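Local coordinates for protein Pbp related beta-lactamase (Pyrococcus abyssi, PDB 2QMI) that probably works as a serine peptidase of the penicillin-binding protein and beta-lactamase family, enclosed in a self-compartmentalizing octamer, at residues P20-S25 with S335-Y340; A68-V73 with H103-S108; K86-K91 with L168-E173; L342-L345 with N349-K352. All blocks are in the same frame, centred on the assembly; numbering follows the deposited sequence.

Overall arrangement
All four contacts are apolar between their segments, but they sit at different depths. Contact 1 is the most central, buried where the sheet meets helix 334-345. Contact 4 uses the same helix further on, against the short helix 350-353. The two touch through Y340. Contacts 2 and 3 lie in the helical part, with centres about 12 Å apart, and meet through A68, I69 and L105 against L168 and I172. Contact 2 is buried. Contact 3 is only partly buried and adds a lysine-glutamate salt bridge along its helix. Contacts 3 and 4 lie on opposite sides of the chain's centre.

Contact 1 (P20-S25 with S335-Y340); sequences PGISIS and SYIAMY
I22 and I337 meet tip to tip through their delta methyls. I22 CD1 lies 3.5 Å from I337 CD1, closer than usual for two methyl carbons. In both residues CG1 stands beside the backbone N and anti to the carbonyl carbon (chi1 -81° in I22 and -64° in I337). The rest of each chain is extended, which carries the two methyls to one meeting point. The second apolar pair is looser. I24 CD1 comes to 4.4 Å from I337 CG2, so the two branches of I337 serve two different isoleucines of the strand.

I22 and I24 are two apart on strand 21-28, so both project from the same face of the sheet. Helix 334-345 packs on that face, as the C-terminal helix does in the alpha/beta domain of serine beta-lactamases and penicillin-binding proteins. M14 of helix 3-16 also touches I22, and V323 and V325 of the neighbouring strand touch I24.

The serine side chains of the strand turn to other partners. S23 OG hydrogen-bonds to T50 O and Y55 OH, and S25 OG to V241 O. Separately, backbone bonds link I22 to F38 and I24 to K36, tying the strand to its neighbour 31-38.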
loop_
_atom_site.group_PDB
_atom_site.type_symbol
_atom_site.label_atom_id
_atom_site.label_comp_id
_atom_site.label_asym_id
_atom_site.label_seq_id
_atom_site.Cartn_x
_atom_site.Cartn_y
_atom_site.Cartn_z
ATOM N N PRO A 20 -15.286 24.804 -15.657
ATOM C CA PRO A 20 -15.387 24.455 -17.081
ATOM C C PRO A 20 -15.900 25.580 -17.995
ATOM O O PRO A 20 -15.225 25.974 -18.942
ATOM C CB PRO A 20 -16.335 23.252 -17.083
ATOM C CG PRO A 20 -16.219 22.695 -15.672
ATOM C CD PRO A 20 -16.175 23.953 -14.849
ATOM N N GLY A 21 -17.103 26.072 -17.709
ATOM C CA GLY A 21 -17.697 27.121 -18.516
ATOM C C GLY A 21 -18.628 28.009 -17.710
ATOM O O GLY A 21 -19.067 27.627 -16.627
ATOM N N ILE A 22 -18.927 29.193 -18.245
ATOM C CA ILE A 22 -19.794 30.165 -17.588
ATOM C C ILE A 22 -20.514 31.064 -18.600
ATOM O O ILE A 22 -19.970 31.385 -19.655
ATOM C CB ILE A 22 -18.978 31.082 -16.636
ATOM C CG1 ILE A 22 -18.731 30.376 -15.302
ATOM C CG2 ILE A 22 -19.695 32.413 -16.438
ATOM C CD1 ILE A 22 -17.914 31.192 -14.301
ATOM N N SER A 23 -21.738 31.469 -18.271
ATOM C CA SER A 23 -22.504 32.362 -19.134
ATOM C C SER A 23 -23.015 33.524 -18.303
ATOM O O SER A 23 -23.314 33.359 -17.122
ATOM C CB SER A 23 -23.685 31.628 -19.773
ATOM O OG SER A 23 -23.254 30.836 -20.863
ATOM N N ILE A 24 -23.116 34.696 -18.918
ATOM C CA ILE A 24 -23.601 35.880 -18.214
ATOM C C ILE A 24 -24.295 36.869 -19.150
ATOM O O ILE A 24 -23.874 37.067 -20.293
ATOM C CB ILE A 24 -22.436 36.611 -17.488
ATOM C CG1 ILE A 24 -22.959 37.840 -16.732
ATOM C CG2 ILE A 24 -21.377 37.021 -18.499
ATOM C CD1 ILE A 24 -21.893 38.582 -15.926
ATOM N N SER A 25 -25.376 37.471 -18.671
ATOM C CA SER A 25 -26.088 38.473 -19.456
ATOM C C SER A 25 -26.311 39.675 -18.543
ATOM O O SER A 25 -26.502 39.514 -17.335
ATOM C CB SER A 25 -27.421 37.923 -19.978
ATOM O OG SER A 25 -28.283 37.555 -18.921
ATOM N N SER A 335 -22.935 34.122 -7.725
ATOM C CA SER A 335 -23.366 35.357 -7.082
ATOM C C SER A 335 -22.217 36.362 -7.012
ATOM O O SER A 335 -22.414 37.554 -7.239
ATOM C CB SER A 335 -23.895 35.074 -5.675
ATOM O OG SER A 335 -22.848 34.669 -4.815
ATOM N N TYR A 336 -21.017 35.871 -6.706
ATOM C CA TYR A 336 -19.829 36.718 -6.621
ATOM C C TYR A 336 -19.560 37.387 -7.964
ATOM O O TYR A 336 -19.257 38.583 -8.029
ATOM C CB TYR A 336 -18.621 35.882 -6.186
ATOM C CG TYR A 336 -18.677 35.429 -4.739
ATOM C CD1 TYR A 336 -19.806 35.666 -3.959
ATOM C CD2 TYR A 336 -17.601 34.764 -4.153
ATOM C CE1 TYR A 336 -19.864 35.256 -2.637
ATOM C CE2 TYR A 336 -17.647 34.346 -2.823
ATOM C CZ TYR A 336 -18.781 34.598 -2.076
ATOM O OH TYR A 336 -18.837 34.213 -0.762
ATOM N N ILE A 337 -19.677 36.613 -9.038
ATOM C CA ILE A 337 -19.480 37.144 -10.380
ATOM C C ILE A 337 -20.576 38.178 -10.677
ATOM O O ILE A 337 -20.302 39.276 -11.163
ATOM C CB ILE A 337 -19.536 36.013 -11.426
ATOM C CG1 ILE A 337 -18.366 35.048 -11.190
ATOM C CG2 ILE A 337 -19.503 36.595 -12.835
ATOM C CD1 ILE A 337 -18.274 33.916 -12.185
ATOM N N ALA A 338 -21.818 37.824 -10.366
ATOM C CA ALA A 338 -22.941 38.724 -10.599
ATOM C C ALA A 338 -22.733 40.060 -9.888
ATOM O O ALA A 338 -22.905 41.125 -10.483
ATOM C CB ALA A 338 -24.235 38.076 -10.123
ATOM N N MET A 339 -22.351 40.002 -8.615
ATOM C CA MET A 339 -22.144 41.211 -7.833
ATOM C C MET A 339 -20.967 42.060 -8.328
ATOM O O MET A 339 -20.994 43.287 -8.221
ATOM C CB MET A 339 -21.990 40.839 -6.359
ATOM C CG MET A 339 -23.189 40.050 -5.843
ATOM S SD MET A 339 -23.086 39.512 -4.126
ATOM C CE MET A 339 -24.807 39.520 -3.635
ATOM N N TYR A 340 -19.954 41.409 -8.893
ATOM C CA TYR A 340 -18.790 42.103 -9.432
ATOM C C TYR A 340 -19.263 42.987 -10.598
ATOM O O TYR A 340 -18.851 44.140 -10.731
ATOM C CB TYR A 340 -17.765 41.081 -9.945
ATOM C CG TYR A 340 -16.384 41.637 -10.231
ATOM C CD1 TYR A 340 -15.373 41.568 -9.271
ATOM C CD2 TYR A 340 -16.078 42.208 -11.469
ATOM C CE1 TYR A 340 -14.083 42.047 -9.536
ATOM C CE2 TYR A 340 -14.792 42.691 -11.747
ATOM C CZ TYR A 340 -13.804 42.600 -10.775
ATOM O OH TYR A 340 -12.530 43.026 -11.050
#

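Contact 2 (A68-V73 with H103-S108); sequences AIMKLV and HLLTHS
L105 points its side chain at helix 61-74, where I69 and M70 receive it. One methyl, L105 CD1, does all the touching. It lies 4.3 Å from I69 CG2, the short branch of that isoleucine. The same methyl is 4.3 Å from M70 CE. I69 faces L105 directly. M70 starts off to the side, and its chain folds round (chi1 -67°, chi2 -66°) to bring the terminal methyl back to the leucine. L105 CD1 thus faces a beta-branch methyl and a thioether methyl from adjacent residues. The spacing is ordinary apolar packing.

An SxxK sequence lies at the start of helix 61-74, consistent with the catalytic serine and lysine of this family. The contact lies further along that helix, in the helical part of the fold. Helix 101-105 ends in a Schellman motif at H107, which has positive phi. S108 N donates to H103 O at 2.9 Å, and H107 N makes a weak bond to L104 O. L105 O also accepts from Y165 OH. The other branch of L105 packs on L168 of helix 162-176. Y263 and M267 of helix 261-267 touch M70 as well.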
loop_
_atom_site.group_PDB
_atom_site.type_symbol
_atom_site.label_atom_id
_atom_site.label_comp_id
_atom_site.label_asym_id
_atom_site.label_seq_id
_atom_site.Cartn_x
_atom_site.Cartn_y
_atom_site.Cartn_z
ATOM N N ALA A 68 -46.111 32.121 -9.600
ATOM C CA ALA A 68 -47.321 31.362 -9.906
ATOM C C ALA A 68 -48.315 31.537 -8.763
ATOM O O ALA A 68 -49.517 31.732 -8.991
ATOM C CB ALA A 68 -46.989 29.891 -10.082
ATOM N N ILE A 69 -47.802 31.473 -7.537
ATOM C CA ILE A 69 -48.622 31.627 -6.344
ATOM C C ILE A 69 -49.255 33.015 -6.299
ATOM O O ILE A 69 -50.416 33.150 -5.923
ATOM C CB ILE A 69 -47.789 31.422 -5.053
ATOM C CG1 ILE A 69 -47.379 29.951 -4.917
ATOM C CG2 ILE A 69 -48.585 31.882 -3.836
ATOM C CD1 ILE A 69 -48.531 28.971 -4.668
ATOM N N MET A 70 -48.492 34.043 -6.671
ATOM C CA MET A 70 -49.012 35.410 -6.671
ATOM C C MET A 70 -50.159 35.531 -7.661
ATOM O O MET A 70 -51.165 36.180 -7.387
ATOM C CB MET A 70 -47.917 36.417 -7.057
ATOM C CG MET A 70 -46.777 36.573 -6.052
ATOM S SD MET A 70 -47.264 37.290 -4.456
ATOM C CE MET A 70 -47.511 35.808 -3.495
ATOM N N LYS A 71 -49.998 34.901 -8.819
ATOM C CA LYS A 71 -51.012 34.943 -9.861
ATOM C C LYS A 71 -52.324 34.346 -9.361
ATOM O O LYS A 71 -53.374 34.997 -9.401
ATOM C CB LYS A 71 -50.529 34.179 -11.094
ATOM C CG LYS A 71 -51.334 34.477 -12.352
ATOM C CD LYS A 71 -50.615 33.973 -13.591
ATOM C CE LYS A 71 -51.393 34.310 -14.848
ATOM N NZ LYS A 71 -52.746 33.697 -14.805
ATOM N N LEU A 72 -52.252 33.112 -8.874
ATOM C CA LEU A 72 -53.432 32.427 -8.369
ATOM C C LEU A 72 -54.101 33.207 -7.236
ATOM O O LEU A 72 -55.319 33.152 -7.085
ATOM C CB LEU A 72 -53.057 31.016 -7.899
ATOM C CG LEU A 72 -52.512 30.092 -8.992
ATOM C CD1 LEU A 72 -51.987 28.807 -8.368
ATOM C CD2 LEU A 72 -53.609 29.798 -10.018
ATOM N N VAL A 73 -53.311 33.931 -6.447
ATOM C CA VAL A 73 -53.863 34.726 -5.348
ATOM C C VAL A 73 -54.612 35.935 -5.920
ATOM O O VAL A 73 -55.734 36.254 -5.514
ATOM C CB VAL A 73 -52.746 35.213 -4.406
ATOM C CG1 VAL A 73 -53.326 36.097 -3.307
ATOM C CG2 VAL A 73 -52.051 34.011 -3.791
ATOM N N HIS A 103 -46.099 31.190 5.198
ATOM C CA HIS A 103 -45.008 30.580 5.953
ATOM C C HIS A 103 -44.061 29.810 5.026
ATOM O O HIS A 103 -42.841 29.946 5.128
ATOM C CB HIS A 103 -45.547 29.624 7.029
ATOM C CG HIS A 103 -46.325 30.302 8.118
ATOM N ND1 HIS A 103 -45.912 31.475 8.713
ATOM C CD2 HIS A 103 -47.477 29.954 8.737
ATOM C CE1 HIS A 103 -46.777 31.822 9.650
ATOM N NE2 HIS A 103 -47.737 30.915 9.686
ATOM N N LEU A 104 -44.621 29.005 4.126
ATOM C CA LEU A 104 -43.811 28.221 3.194
ATOM C C LEU A 104 -42.984 29.115 2.275
ATOM O O LEU A 104 -41.817 28.841 2.016
ATOM C CB LEU A 104 -44.696 27.306 2.339
ATOM C CG LEU A 104 -45.515 26.202 3.016
ATOM C CD1 LEU A 104 -46.287 25.423 1.949
ATOM C CD2 LEU A 104 -44.602 25.275 3.795
ATOM N N LEU A 105 -43.601 30.178 1.776
ATOM C CA LEU A 105 -42.917 31.113 0.886
ATOM C C LEU A 105 -41.719 31.764 1.571
ATOM O O LEU A 105 -40.703 32.043 0.934
ATOM C CB LEU A 105 -43.883 32.214 0.438
ATOM C CG LEU A 105 -45.000 31.871 -0.548
ATOM C CD1 LEU A 105 -46.011 33.017 -0.590
ATOM C CD2 LEU A 105 -44.403 31.613 -1.927
ATOM N N THR A 106 -41.851 32.002 2.873
ATOM C CA THR A 106 -40.806 32.648 3.653
ATOM C C THR A 106 -39.893 31.704 4.436
ATOM O O THR A 106 -39.020 32.160 5.174
ATOM C CB THR A 106 -41.427 33.657 4.646
ATOM O OG1 THR A 106 -42.390 32.987 5.465
ATOM C CG2 THR A 106 -42.112 34.790 3.899
ATOM N N HIS A 107 -40.078 30.396 4.272
ATOM C CA HIS A 107 -39.269 29.422 4.995
ATOM C C HIS A 107 -39.389 29.688 6.485
ATOM O O HIS A 107 -38.389 29.662 7.201
ATOM C CB HIS A 107 -37.795 29.526 4.601
ATOM C CG HIS A 107 -37.532 29.260 3.154
ATOM N ND1 HIS A 107 -37.660 28.010 2.589
ATOM C CD2 HIS A 107 -37.136 30.085 2.157
ATOM C CE1 HIS A 107 -37.353 28.077 1.306
ATOM N NE2 HIS A 107 -37.033 29.326 1.018
ATOM N N SER A 108 -40.610 29.958 6.943
ATOM C CA SER A 108 -40.859 30.231 8.357
ATOM C C SER A 108 -41.845 29.258 9.022
ATOM O O SER A 108 -42.356 29.542 10.109
ATOM C CB SER A 108 -41.363 31.675 8.540
ATOM O OG SER A 108 -42.648 31.868 7.985
#

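Contact 3 (K86-K91 with L168-E173); sequences KFVNIK and LGKIIE
The irregular segment 86-91, between helices 61-74 and 101-105, lies against helix 162-176 in the helical part of this beta-lactamase-like domain. F87 and V88 are its contact residues, and I171 and K170 answer them from the helix. The backbones come close, with F87 CA 5.7 Å from I171 CA.

I171 uses both of its branches. Its CG1 lies 4.0 Å from F87 CB. Its CG2 stands over one face of the F87 ring, offset toward the rim and 4.1 Å from F87 CG. On the opposite face the chain of K86 covers the ring, with K86 CG over the ring centre. The phenyl group is therefore held between an isoleucine methyl and the aliphatic part of a lysine.

V88 crosses both helix residues at about a right angle. Its CG2 is 4.1 Å from I171 CG1 and also 4.1 Å from K170 CG. CG2 stands beside the backbone N, while CG1 takes the anti place (chi1 -174°). K170 offers only the base of its chain here. Bends at chi2 (52°) and chi3 (60°) turn its amine away from V88. K170 NZ forms a salt bridge along the helix with E173 OE1, at a short 2.5 Å. It lies on the syn side but tilted well out of the carboxylate plane. It also pairs with E137. The other oxygen, E173 OE2, accepts from Y180 N.

The lysine thus divides its work: its CG methylene packs on V88, and its ammonium group has two carboxylate partners, E173 and E137, which would probably keep it charged.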
loop_
_atom_site.group_PDB
_atom_site.type_symbol
_atom_site.label_atom_id
_atom_site.label_comp_id
_atom_site.label_asym_id
_atom_site.label_seq_id
_atom_site.Cartn_x
_atom_site.Cartn_y
_atom_site.Cartn_z
ATOM N N LYS A 86 -55.411 22.856 3.678
ATOM C CA LYS A 86 -56.564 23.077 2.810
ATOM C C LYS A 86 -56.325 22.536 1.398
ATOM O O LYS A 86 -57.273 22.293 0.655
ATOM C CB LYS A 86 -56.892 24.568 2.724
ATOM C CG LYS A 86 -57.675 24.937 1.470
ATOM C CD LYS A 86 -58.103 26.399 1.446
ATOM C CE LYS A 86 -59.307 26.629 2.340
ATOM N NZ LYS A 86 -59.943 27.942 2.042
ATOM N N PHE A 87 -55.061 22.337 1.038
ATOM C CA PHE A 87 -54.710 21.866 -0.306
ATOM C C PHE A 87 -53.912 20.565 -0.332
ATOM O O PHE A 87 -53.869 19.879 -1.359
ATOM C CB PHE A 87 -53.887 22.940 -1.019
ATOM C CG PHE A 87 -54.444 24.324 -0.879
ATOM C CD1 PHE A 87 -55.478 24.759 -1.698
ATOM C CD2 PHE A 87 -53.953 25.185 0.096
ATOM C CE1 PHE A 87 -56.017 26.033 -1.553
ATOM C CE2 PHE A 87 -54.489 26.467 0.253
ATOM C CZ PHE A 87 -55.523 26.889 -0.575
ATOM N N VAL A 88 -53.266 20.232 0.781
ATOM C CA VAL A 88 -52.450 19.028 0.830
ATOM C C VAL A 88 -52.831 18.130 1.990
ATOM O O VAL A 88 -53.003 18.594 3.118
ATOM C CB VAL A 88 -50.941 19.388 0.940
ATOM C CG1 VAL A 88 -50.087 18.128 0.851
ATOM C CG2 VAL A 88 -50.560 20.380 -0.161
ATOM N N ASN A 89 -52.973 16.839 1.704
ATOM C CA ASN A 89 -53.321 15.873 2.737
ATOM C C ASN A 89 -52.066 15.488 3.504
ATOM O O ASN A 89 -51.490 14.421 3.295
ATOM C CB ASN A 89 -53.972 14.625 2.124
ATOM C CG ASN A 89 -54.261 13.552 3.162
ATOM O OD1 ASN A 89 -54.493 13.851 4.337
ATOM N ND2 ASN A 89 -54.256 12.296 2.732
ATOM N N ILE A 90 -51.635 16.388 4.375
ATOM C CA ILE A 90 -50.461 16.170 5.204
ATOM C C ILE A 90 -50.731 16.944 6.482
ATOM O O ILE A 90 -51.530 17.880 6.483
ATOM C CB ILE A 90 -49.176 16.700 4.532
ATOM C CG1 ILE A 90 -47.952 16.297 5.366
ATOM C CG2 ILE A 90 -49.247 18.201 4.365
ATOM C CD1 ILE A 90 -46.633 16.705 4.760
ATOM N N LYS A 91 -50.087 16.539 7.568
ATOM C CA LYS A 91 -50.276 17.202 8.843
ATOM C C LYS A 91 -49.215 18.300 9.023
ATOM O O LYS A 91 -48.016 18.012 9.066
ATOM C CB LYS A 91 -50.189 16.166 9.969
ATOM C CG LYS A 91 -50.971 16.539 11.215
ATOM C CD LYS A 91 -50.864 15.461 12.297
ATOM C CE LYS A 91 -51.457 14.130 11.839
ATOM N NZ LYS A 91 -51.449 13.123 12.949
ATOM N N LEU A 168 -45.502 23.926 -2.200
ATOM C CA LEU A 168 -46.047 25.046 -2.961
ATOM C C LEU A 168 -46.338 24.569 -4.376
ATOM O O LEU A 168 -47.280 25.033 -5.015
ATOM C CB LEU A 168 -45.051 26.208 -3.017
ATOM C CG LEU A 168 -44.887 27.101 -1.786
ATOM C CD1 LEU A 168 -43.764 28.112 -2.035
ATOM C CD2 LEU A 168 -46.199 27.821 -1.500
ATOM N N GLY A 169 -45.520 23.646 -4.869
ATOM C CA GLY A 169 -45.731 23.113 -6.205
ATOM C C GLY A 169 -47.010 22.287 -6.263
ATOM O O GLY A 169 -47.724 22.285 -7.270
ATOM N N LYS A 170 -47.300 21.584 -5.172
ATOM C CA LYS A 170 -48.491 20.749 -5.075
ATOM C C LYS A 170 -49.735 21.622 -4.899
ATOM O O LYS A 170 -50.809 21.303 -5.403
ATOM C CB LYS A 170 -48.353 19.780 -3.893
ATOM C CG LYS A 170 -49.495 18.773 -3.765
ATOM C CD LYS A 170 -49.720 18.047 -5.079
ATOM C CE LYS A 170 -48.481 17.294 -5.521
ATOM N NZ LYS A 170 -48.634 16.781 -6.923
ATOM N N ILE A 171 -49.585 22.720 -4.168
ATOM C CA ILE A 171 -50.689 23.645 -3.953
ATOM C C ILE A 171 -51.087 24.244 -5.303
ATOM O O ILE A 171 -52.271 24.426 -5.596
ATOM C CB ILE A 171 -50.280 24.762 -2.969
ATOM C CG1 ILE A 171 -50.162 24.170 -1.563
ATOM C CG2 ILE A 171 -51.292 25.892 -2.999
ATOM C CD1 ILE A 171 -49.773 25.149 -0.497
ATOM N N ILE A 172 -50.088 24.527 -6.132
ATOM C CA ILE A 172 -50.332 25.088 -7.454
ATOM C C ILE A 172 -51.157 24.127 -8.303
ATOM O O ILE A 172 -52.080 24.543 -9.000
ATOM C CB ILE A 172 -49.002 25.403 -8.159
ATOM C CG1 ILE A 172 -48.376 26.643 -7.508
ATOM C CG2 ILE A 172 -49.218 25.572 -9.658
ATOM C CD1 ILE A 172 -47.016 27.032 -8.067
ATOM N N GLU A 173 -50.835 22.841 -8.239
ATOM C CA GLU A 173 -51.574 21.856 -9.016
ATOM C C GLU A 173 -52.985 21.710 -8.446
ATOM O O GLU A 173 -53.966 21.627 -9.187
ATOM C CB GLU A 173 -50.861 20.500 -8.986
ATOM C CG GLU A 173 -49.385 20.558 -9.368
ATOM C CD GLU A 173 -48.801 19.185 -9.653
ATOM O OE1 GLU A 173 -49.142 18.230 -8.922
ATOM O OE2 GLU A 173 -47.997 19.063 -10.601
#

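Contact 4 (L342-L345 with N349-K352); sequences LALL and NPEK
Helix 334-345 and the short helix 350-353 come together across a short turn, with A343 CA 5.7 Å from P350 CA and L344 CA 6.4 Å from N349 CA. P350 takes up the contact with its ring. Its CB lies 4.0 Å from A343 CB. Another part of the ring meets L344, whose CD2 is 3.8 Å from P350 CD and 4.2 Å from P350 CG. The leucine chain runs obliquely past the proline. Its CG stands anti to the carbonyl carbon (chi1 -67°). A chi2 of 175° sends CD1 on as the extended branch and leaves CD2, the side branch, against the ring.

Helix 334-345 belongs to the beta-lactamase-like part of the chain. Helix 350-353 follows it on the way to the C-terminal barrel, which probably serves in octamer assembly. P350 occupies the first turn of the new helix, and N349 is its N-cap. N349 OD1 accepts from E351 N at 2.8 Å, a weak capping bond because the N-H points well off the acceptor (119°). The backbone adds K352 N to N349 O at 3.2 Å.

E351 OE2 hydrogen-bonds to Y340 OH on the preceding helix. K5 of helix 3-16 touches L344, P350 and E351, and L6 also packs on L344. A343 also rests on L295.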
loop_
_atom_site.group_PDB
_atom_site.type_symbol
_atom_site.label_atom_id
_atom_site.label_comp_id
_atom_site.label_asym_id
_atom_site.label_seq_id
_atom_site.Cartn_x
_atom_site.Cartn_y
_atom_site.Cartn_z
ATOM N N LEU A 342 -22.479 43.971 -11.170
ATOM C CA LEU A 342 -23.381 44.978 -10.621
ATOM C C LEU A 342 -22.601 46.163 -10.063
ATOM O O LEU A 342 -22.966 47.315 -10.299
ATOM C CB LEU A 342 -24.263 44.368 -9.530
ATOM C CG LEU A 342 -25.321 43.378 -10.026
ATOM C CD1 LEU A 342 -25.925 42.628 -8.859
ATOM C CD2 LEU A 342 -26.386 44.127 -10.801
ATOM N N ALA A 343 -21.525 45.883 -9.334
ATOM C CA ALA A 343 -20.692 46.937 -8.761
ATOM C C ALA A 343 -20.128 47.848 -9.851
ATOM O O ALA A 343 -20.150 49.077 -9.720
ATOM C CB ALA A 343 -19.554 46.325 -7.967
ATOM N N LEU A 344 -19.616 47.245 -10.921
ATOM C CA LEU A 344 -19.061 48.012 -12.028
ATOM C C LEU A 344 -20.119 48.940 -12.609
ATOM O O LEU A 344 -19.877 50.133 -12.814
ATOM C CB LEU A 344 -18.544 47.068 -13.110
ATOM C CG LEU A 344 -17.327 46.234 -12.712
ATOM C CD1 LEU A 344 -16.990 45.259 -13.835
ATOM C CD2 LEU A 344 -16.149 47.155 -12.421
ATOM N N LEU A 345 -21.296 48.380 -12.870
ATOM C CA LEU A 345 -22.420 49.139 -13.416
ATOM C C LEU A 345 -22.843 50.274 -12.485
ATOM O O LEU A 345 -23.345 51.303 -12.947
ATOM C CB LEU A 345 -23.611 48.206 -13.652
ATOM C CG LEU A 345 -23.492 47.210 -14.807
ATOM C CD1 LEU A 345 -24.558 46.141 -14.686
ATOM C CD2 LEU A 345 -23.626 47.955 -16.124
ATOM N N ASN A 349 -15.822 50.308 -7.297
ATOM C CA ASN A 349 -14.717 49.368 -7.473
ATOM C C ASN A 349 -15.001 48.093 -6.665
ATOM O O ASN A 349 -14.991 48.107 -5.429
ATOM C CB ASN A 349 -13.397 49.983 -6.995
ATOM C CG ASN A 349 -12.202 49.095 -7.300
ATOM O OD1 ASN A 349 -12.329 47.863 -7.358
ATOM N ND2 ASN A 349 -11.031 49.707 -7.485
ATOM N N PRO A 350 -15.237 46.971 -7.359
ATOM C CA PRO A 350 -15.527 45.701 -6.686
ATOM C C PRO A 350 -14.348 45.206 -5.863
ATOM O O PRO A 350 -14.522 44.646 -4.780
ATOM C CB PRO A 350 -15.852 44.770 -7.848
ATOM C CG PRO A 350 -14.907 45.250 -8.910
ATOM C CD PRO A 350 -15.042 46.761 -8.808
ATOM N N GLU A 351 -13.149 45.422 -6.387
ATOM C CA GLU A 351 -11.923 45.002 -5.721
ATOM C C GLU A 351 -11.778 45.593 -4.314
ATOM O O GLU A 351 -10.936 45.145 -3.535
ATOM C CB GLU A 351 -10.707 45.402 -6.572
ATOM C CG GLU A 351 -10.692 44.838 -8.003
ATOM C CD GLU A 351 -10.379 43.347 -8.048
ATOM O OE1 GLU A 351 -9.482 42.901 -7.295
ATOM O OE2 GLU A 351 -11.012 42.615 -8.844
ATOM N N LYS A 352 -12.601 46.583 -3.979
ATOM C CA LYS A 352 -12.519 47.217 -2.660
ATOM C C LYS A 352 -13.834 47.260 -1.884
ATOM O O LYS A 352 -13.822 47.353 -0.652
ATOM C CB LYS A 352 -11.989 48.656 -2.793
ATOM C CG LYS A 352 -10.554 48.769 -3.310
ATOM C CD LYS A 352 -10.038 50.213 -3.226
ATOM C CE LYS A 352 -8.550 50.303 -3.609
ATOM N NZ LYS A 352 -7.972 51.666 -3.368
#